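Manganese-binding protein (Chlamydia trachomatis, PDB 6NSI) binds iron(II), manganese and nickel ions, with a preference for iron(II), and hands them to the membrane permease of an ABC transporter for import. Local coordinates at residues A[64-67]-A[68-71]; A[137-140]-A[141-144]; A[207-210]-A[211-214]. All blocks are in the same frame, centred on the assembly; numbering follows the deposited sequence.

How the contacts relate
All three contacts are local ones, each between neighbouring turns of a single helix, and they follow one another along the chain. Contact 1 spans the short helix 65-71 and contact 3 the start of helix 208-221; each has a serine N-cap. Contact 2 is inside the long helix 129-154, away from the metal sites. Contact 1 is centred about 32 Å from the centre of each of the others. The centres of contacts 2 and 3 are about 41 Å apart, on opposite sides of the chain's centre. His36, His102, His168 and Asp260 hold the bound iron(III) ion, about 13 Å from the Leu67 side chain. The Arg213 and His168 side chains are about 9 Å apart. The Ser207 side chain is about 3 Å from a bound sodium ion.

Contact 1. Residues A[64-67]-A[68-71]; sequences SASL and RKHL
The short helix 65-71 and its N-cap, Ser64, make this contact, where main-chain bonds such as Arg68 N to Ser64 O (2.9 Å) join one turn to the next. Ser64 OG accepts from Leu67 N at 3.3 Å and is also hydrogen-bonded to Tyr38 O. One turn on, the His70 side chain reaches back along the helix. His70 ND1 donates to Ser66 O at 2.9 Å, with an N-H...O angle of 164°. The carbonyl oxygen sits at the ring edge, near the ring plane. His70 CG lies beside the backbone N (chi1 -67°), which turns the ring back toward the preceding turn, edge first. NE2 bonds to Glu45, so both ring nitrogens are engaged and the rotation of the ring is fixed. The helix is the crossover of a beta-alpha-beta unit, between strands 54-56 and 77-79. On its buried side, Leu67 CB meets the CD1 branch of Leu71 at 4.0 Å. Leu71 continues onto Ile54 and Cys56 of strand 54-56, and Leu67 onto Met7 and Met40. On the exposed side the Lys69 chain bends at its outer torsions, carrying NZ back to 3.7 Å from Ser66 CA.

Contact 2. Residues A[137-140]-A[141-144]; sequences DQIL and SEME
This is a contact between successive turns within helix 129-154, away from the metal sites. The helix is probably the lobe-linking one of this family 9 solute-binding protein. The regular i to i+4 bonds of an alpha helix run through it, as in Met143 N to Ile139 O at 2.8 Å. On one flank the Gln138 amide reaches forward to the Glu142 carboxylate. Gln138 NE2 donates to Glu142 OE1 at 2.9 Å with an N-H...O angle of 158°. OE1 lies near the amide plane and receives the bond on its anti lone pair, although the two flat groups are turned 49° apart. The same OE1 forms a salt bridge with Arg17 of helix 9-19, so two donors grip one oxygen and the two helices are tied together. Ile139 and Met143 are on the buried side. Ile139 CG1 meets Met143 SD at 4.0 Å, and both side chains rest on Phe267 of helix 266-280. Leu140 and Met143 pack on Val114 of helix 107-124. Ser141 folds its hydroxyl back on the helix, with OG between its own N and carbonyl carbon (chi1 67°). Ser141 OG donates to Gln138 O at 3.0 Å; that oxygen also accepts from Glu142 N.

Contact 3. Residues A[207-210]-A[211-214]; sequences SIRD and IMRV
The backbone enters helix 208-221 at Ser207, and the i to i+4 bonds begin with Ile211 N to Ser207 O at 3.1 Å. Ser207 and Asp210 form a capping box. Ser207 OG accepts from Asp210 N at 3.2 Å, and more weakly from Arg209 N. In return, Asp210 OD2 accepts from Ser207 N at 2.8 Å on its anti lone pair. These bonds occupy amides of the first turn and hold the carboxylate in place. The other carboxylate oxygen serves the next turn. Asp210 and Arg213 run side by side and point the same way. The carboxylate and guanidinium planes are 80° apart, and the salt bridge has one oxygen facing one nitrogen rather than a forked pair. Arg213 NH1 is hydrogen-bonded to Ser196 O, which ties the helix start to the chain next to strand 194-195. On another side, Ile208 CD1 approaches Ile211 CB at 4.2 Å, the two side chains crossing at about a right angle. Ile211 continues onto Ala236 and Ile240 of helix 235-242. The Arg213 chain bends at its third torsion (chi3 52°), bringing NH2 to 2.9 Å from Asp210 OD1 with a nearly straight N-H...O angle of 171°.

Contact 1. Residues A[64-67]-A[68-71]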
loop_
_atom_site.group_PDB
_atom_site.type_symbol
_atom_site.label_atom_id
_atom_site.label_comp_id
_atom_site.label_asym_id
_atom_site.label_seq_id
_atom_site.Cartn_x
_atom_site.Cartn_y
_atom_site.Cartn_z
ATOM N N SER A 64 -10.633 12.289 -4.840
ATOM C CA SER A 64 -10.799 13.734 -4.870
ATOM C C SER A 64 -11.663 14.159 -6.055
ATOM O O SER A 64 -11.686 13.511 -7.104
ATOM C CB SER A 64 -9.439 14.416 -4.944
ATOM O OG SER A 64 -9.008 14.548 -6.290
ATOM N N ALA A 65 -12.390 15.267 -5.865
ATOM C CA ALA A 65 -13.277 15.779 -6.903
ATOM C C ALA A 65 -12.523 16.095 -8.187
ATOM O O ALA A 65 -13.080 15.958 -9.280
ATOM C CB ALA A 65 -14.001 17.029 -6.399
ATOM N N SER A 66 -11.263 16.522 -8.069
ATOM C CA SER A 66 -10.417 16.768 -9.236
ATOM C C SER A 66 -10.245 15.506 -10.076
ATOM O O SER A 66 -10.479 15.510 -11.292
ATOM C CB SER A 66 -9.051 17.271 -8.765
ATOM O OG SER A 66 -8.363 17.932 -9.803
ATOM N N LEU A 67 -9.819 14.414 -9.436
ATOM C CA LEU A 67 -9.511 13.186 -10.163
ATOM C C LEU A 67 -10.780 12.507 -10.666
ATOM O O LEU A 67 -10.789 11.944 -11.769
ATOM C CB LEU A 67 -8.698 12.242 -9.272
ATOM C CG LEU A 67 -7.335 12.753 -8.764
ATOM C CD1 LEU A 67 -6.785 11.913 -7.605
ATOM C CD2 LEU A 67 -6.311 12.821 -9.890
ATOM N N ARG A 68 -11.866 12.561 -9.882
ATOM C CA ARG A 68 -13.118 11.945 -10.313
ATOM C C ARG A 68 -13.643 12.566 -11.607
ATOM O O ARG A 68 -14.187 11.851 -12.457
ATOM C CB ARG A 68 -14.169 12.046 -9.215
ATOM C CG ARG A 68 -14.030 11.027 -8.111
ATOM C CD ARG A 68 -14.601 11.590 -6.823
ATOM N NE ARG A 68 -15.849 10.938 -6.430
ATOM C CZ ARG A 68 -15.913 9.832 -5.692
ATOM N NH1 ARG A 68 -14.795 9.252 -5.273
ATOM N NH2 ARG A 68 -17.092 9.301 -5.379
ATOM N N LYS A 69 -13.498 13.893 -11.774
ATOM C CA LYS A 69 -13.925 14.541 -13.023
ATOM C C LYS A 69 -13.227 13.920 -14.222
ATOM O O LYS A 69 -13.857 13.632 -15.250
ATOM C CB LYS A 69 -13.625 16.045 -13.013
ATOM C CG LYS A 69 -14.198 16.857 -11.869
ATOM C CD LYS A 69 -13.825 18.362 -11.968
ATOM C CE LYS A 69 -12.356 18.600 -12.380
ATOM N NZ LYS A 69 -11.550 19.463 -11.438
ATOM N N HIS A 70 -11.913 13.713 -14.100
ATOM C CA HIS A 70 -11.066 13.330 -15.217
ATOM C C HIS A 70 -10.954 11.827 -15.410
ATOM O O HIS A 70 -10.597 11.388 -16.508
ATOM C CB HIS A 70 -9.668 13.925 -15.029
ATOM C CG HIS A 70 -9.629 15.419 -15.125
ATOM N ND1 HIS A 70 -10.006 16.245 -14.084
ATOM C CD2 HIS A 70 -9.261 16.236 -16.140
ATOM C CE1 HIS A 70 -9.874 17.507 -14.457
ATOM N NE2 HIS A 70 -9.421 17.528 -15.698
ATOM N N LEU A 71 -11.249 11.027 -14.386
ATOM C CA LEU A 71 -11.037 9.586 -14.454
ATOM C C LEU A 71 -12.318 8.795 -14.666
ATOM O O LEU A 71 -12.299 7.772 -15.362
ATOM C CB LEU A 71 -10.352 9.090 -13.177
ATOM C CG LEU A 71 -8.953 9.613 -12.854
ATOM C CD1 LEU A 71 -8.437 8.969 -11.546
ATOM C CD2 LEU A 71 -8.005 9.374 -14.018
#

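Contact 2. Residues A[137-140]-A[141-144]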
loop_
_atom_site.group_PDB
_atom_site.type_symbol
_atom_site.label_atom_id
_atom_site.label_comp_id
_atom_site.label_asym_id
_atom_site.label_seq_id
_atom_site.Cartn_x
_atom_site.Cartn_y
_atom_site.Cartn_z
ATOM N N ASP A 137 6.967 -11.475 -16.902
ATOM C CA ASP A 137 7.386 -12.749 -16.334
ATOM C C ASP A 137 8.485 -12.551 -15.306
ATOM O O ASP A 137 8.463 -13.168 -14.233
ATOM C CB ASP A 137 7.871 -13.681 -17.441
ATOM C CG ASP A 137 6.770 -14.073 -18.392
ATOM O OD1 ASP A 137 5.586 -13.894 -18.031
ATOM O OD2 ASP A 137 7.089 -14.566 -19.496
ATOM N N GLN A 138 9.452 -11.687 -15.614
ATOM C CA GLN A 138 10.570 -11.490 -14.700
ATOM C C GLN A 138 10.116 -10.820 -13.407
ATOM O O GLN A 138 10.393 -11.324 -12.312
ATOM C CB GLN A 138 11.670 -10.679 -15.381
ATOM C CG GLN A 138 12.999 -10.729 -14.645
ATOM C CD GLN A 138 13.376 -12.139 -14.183
ATOM O OE1 GLN A 138 13.194 -13.121 -14.912
ATOM N NE2 GLN A 138 13.917 -12.239 -12.969
ATOM N N ILE A 139 9.404 -9.692 -13.501
ATOM C CA ILE A 139 9.051 -8.984 -12.270
ATOM C C ILE A 139 8.065 -9.805 -11.445
ATOM O O ILE A 139 8.152 -9.846 -10.210
ATOM C CB ILE A 139 8.518 -7.566 -12.573
ATOM C CG1 ILE A 139 8.295 -6.799 -11.260
ATOM C CG2 ILE A 139 7.256 -7.601 -13.420
ATOM C CD1 ILE A 139 9.498 -6.885 -10.316
ATOM N N LEU A 140 7.138 -10.501 -12.110
ATOM C CA LEU A 140 6.160 -11.312 -11.392
ATOM C C LEU A 140 6.825 -12.426 -10.587
ATOM O O LEU A 140 6.402 -12.720 -9.462
ATOM C CB LEU A 140 5.145 -11.901 -12.365
ATOM C CG LEU A 140 4.058 -10.942 -12.853
ATOM C CD1 LEU A 140 3.302 -11.563 -14.050
ATOM C CD2 LEU A 140 3.125 -10.605 -11.708
ATOM N N SER A 141 7.854 -13.070 -11.143
ATOM C CA SER A 141 8.532 -14.116 -10.379
ATOM C C SER A 141 9.425 -13.523 -9.295
ATOM O O SER A 141 9.653 -14.157 -8.253
ATOM C CB SER A 141 9.351 -15.006 -11.309
ATOM O OG SER A 141 10.422 -14.267 -11.851
ATOM N N GLU A 142 9.945 -12.317 -9.522
ATOM C CA GLU A 142 10.681 -11.636 -8.467
ATOM C C GLU A 142 9.754 -11.262 -7.312
ATOM O O GLU A 142 10.136 -11.374 -6.140
ATOM C CB GLU A 142 11.383 -10.408 -9.041
ATOM C CG GLU A 142 12.657 -10.725 -9.817
ATOM C CD GLU A 142 13.244 -9.507 -10.515
ATOM O OE1 GLU A 142 13.681 -9.626 -11.679
ATOM O OE2 GLU A 142 13.261 -8.418 -9.907
ATOM N N MET A 143 8.518 -10.851 -7.627
ATOM C CA MET A 143 7.551 -10.484 -6.594
ATOM C C MET A 143 7.061 -11.704 -5.823
ATOM O O MET A 143 6.792 -11.607 -4.619
ATOM C CB MET A 143 6.363 -9.733 -7.212
ATOM C CG MET A 143 6.698 -8.364 -7.772
ATOM S SD MET A 143 5.343 -7.613 -8.716
ATOM C CE MET A 143 4.231 -7.136 -7.385
ATOM N N GLU A 144 6.930 -12.855 -6.488
ATOM C CA GLU A 144 6.598 -14.070 -5.756
ATOM C C GLU A 144 7.709 -14.429 -4.783
ATOM O O GLU A 144 7.442 -14.825 -3.643
ATOM C CB GLU A 144 6.307 -15.213 -6.728
ATOM C CG GLU A 144 4.954 -15.031 -7.404
ATOM C CD GLU A 144 4.702 -15.986 -8.558
ATOM O OE1 GLU A 144 5.660 -16.659 -9.010
ATOM O OE2 GLU A 144 3.538 -16.048 -9.023
#

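Contact 3. Residues A[207-210]-A[211-214]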
loop_
_atom_site.group_PDB
_atom_site.type_symbol
_atom_site.label_atom_id
_atom_site.label_comp_id
_atom_site.label_asym_id
_atom_site.label_seq_id
_atom_site.Cartn_x
_atom_site.Cartn_y
_atom_site.Cartn_z
ATOM N N SER A 207 -9.424 12.133 17.306
ATOM C CA SER A 207 -10.044 12.593 18.541
ATOM C C SER A 207 -9.327 12.006 19.752
ATOM O O SER A 207 -8.540 11.061 19.639
ATOM C CB SER A 207 -11.525 12.199 18.567
ATOM O OG SER A 207 -11.680 10.873 19.074
ATOM N N ILE A 208 -9.625 12.566 20.930
ATOM C CA ILE A 208 -9.118 11.985 22.175
ATOM C C ILE A 208 -9.586 10.540 22.333
ATOM O O ILE A 208 -8.883 9.719 22.923
ATOM C CB ILE A 208 -9.526 12.848 23.398
ATOM C CG1 ILE A 208 -8.825 12.340 24.677
ATOM C CG2 ILE A 208 -11.051 12.885 23.588
ATOM C CD1 ILE A 208 -7.314 12.318 24.603
ATOM N N ARG A 209 -10.765 10.207 21.806
ATOM C CA ARG A 209 -11.257 8.831 21.854
ATOM C C ARG A 209 -10.353 7.881 21.061
ATOM O O ARG A 209 -10.131 6.734 21.470
ATOM C CB ARG A 209 -12.692 8.792 21.317
ATOM C CG ARG A 209 -13.693 9.507 22.214
ATOM C CD ARG A 209 -14.408 8.543 23.153
ATOM N NE ARG A 209 -15.128 9.254 24.213
ATOM C CZ ARG A 209 -15.720 8.669 25.250
ATOM N NH1 ARG A 209 -15.694 7.344 25.387
ATOM N NH2 ARG A 209 -16.345 9.414 26.156
ATOM N N ASP A 210 -9.831 8.348 19.920
ATOM C CA ASP A 210 -8.903 7.558 19.109
ATOM C C ASP A 210 -7.571 7.371 19.814
ATOM O O ASP A 210 -6.961 6.297 19.720
ATOM C CB ASP A 210 -8.646 8.238 17.770
ATOM C CG ASP A 210 -9.892 8.377 16.935
ATOM O OD1 ASP A 210 -10.572 7.357 16.692
ATOM O OD2 ASP A 210 -10.177 9.514 16.513
ATOM N N ILE A 211 -7.067 8.435 20.457
ATOM C CA ILE A 211 -5.872 8.304 21.283
ATOM C C ILE A 211 -6.106 7.235 22.332
ATOM O O ILE A 211 -5.309 6.301 22.485
ATOM C CB ILE A 211 -5.503 9.650 21.942
ATOM C CG1 ILE A 211 -5.104 10.686 20.894
ATOM C CG2 ILE A 211 -4.371 9.463 22.959
ATOM C CD1 ILE A 211 -4.255 10.147 19.776
ATOM N N MET A 212 -7.237 7.338 23.036
ATOM C CA MET A 212 -7.520 6.435 24.143
ATOM C C MET A 212 -7.659 5.005 23.656
ATOM O O MET A 212 -7.141 4.073 24.286
ATOM C CB MET A 212 -8.793 6.865 24.861
ATOM C CG MET A 212 -9.126 5.945 26.052
ATOM S SD MET A 212 -10.355 4.666 25.641
ATOM C CE MET A 212 -11.719 5.725 25.078
ATOM N N ARG A 213 -8.375 4.818 22.546
ATOM C CA ARG A 213 -8.517 3.503 21.934
ATOM C C ARG A 213 -7.153 2.841 21.713
ATOM O O ARG A 213 -6.933 1.691 22.112
ATOM C CB ARG A 213 -9.281 3.666 20.620
ATOM C CG ARG A 213 -9.501 2.412 19.825
ATOM C CD ARG A 213 -10.523 2.692 18.721
ATOM N NE ARG A 213 -10.174 3.870 17.909
ATOM C CZ ARG A 213 -9.305 3.852 16.894
ATOM N NH1 ARG A 213 -8.669 2.730 16.578
ATOM N NH2 ARG A 213 -9.045 4.956 16.207
ATOM N N VAL A 214 -6.207 3.575 21.116
ATOM C CA VAL A 214 -4.895 2.991 20.810
ATOM C C VAL A 214 -4.078 2.775 22.089
ATOM O O VAL A 214 -3.362 1.765 22.227
ATOM C CB VAL A 214 -4.151 3.868 19.782
ATOM C CG1 VAL A 214 -2.784 3.275 19.439
ATOM C CG2 VAL A 214 -4.966 4.002 18.524
#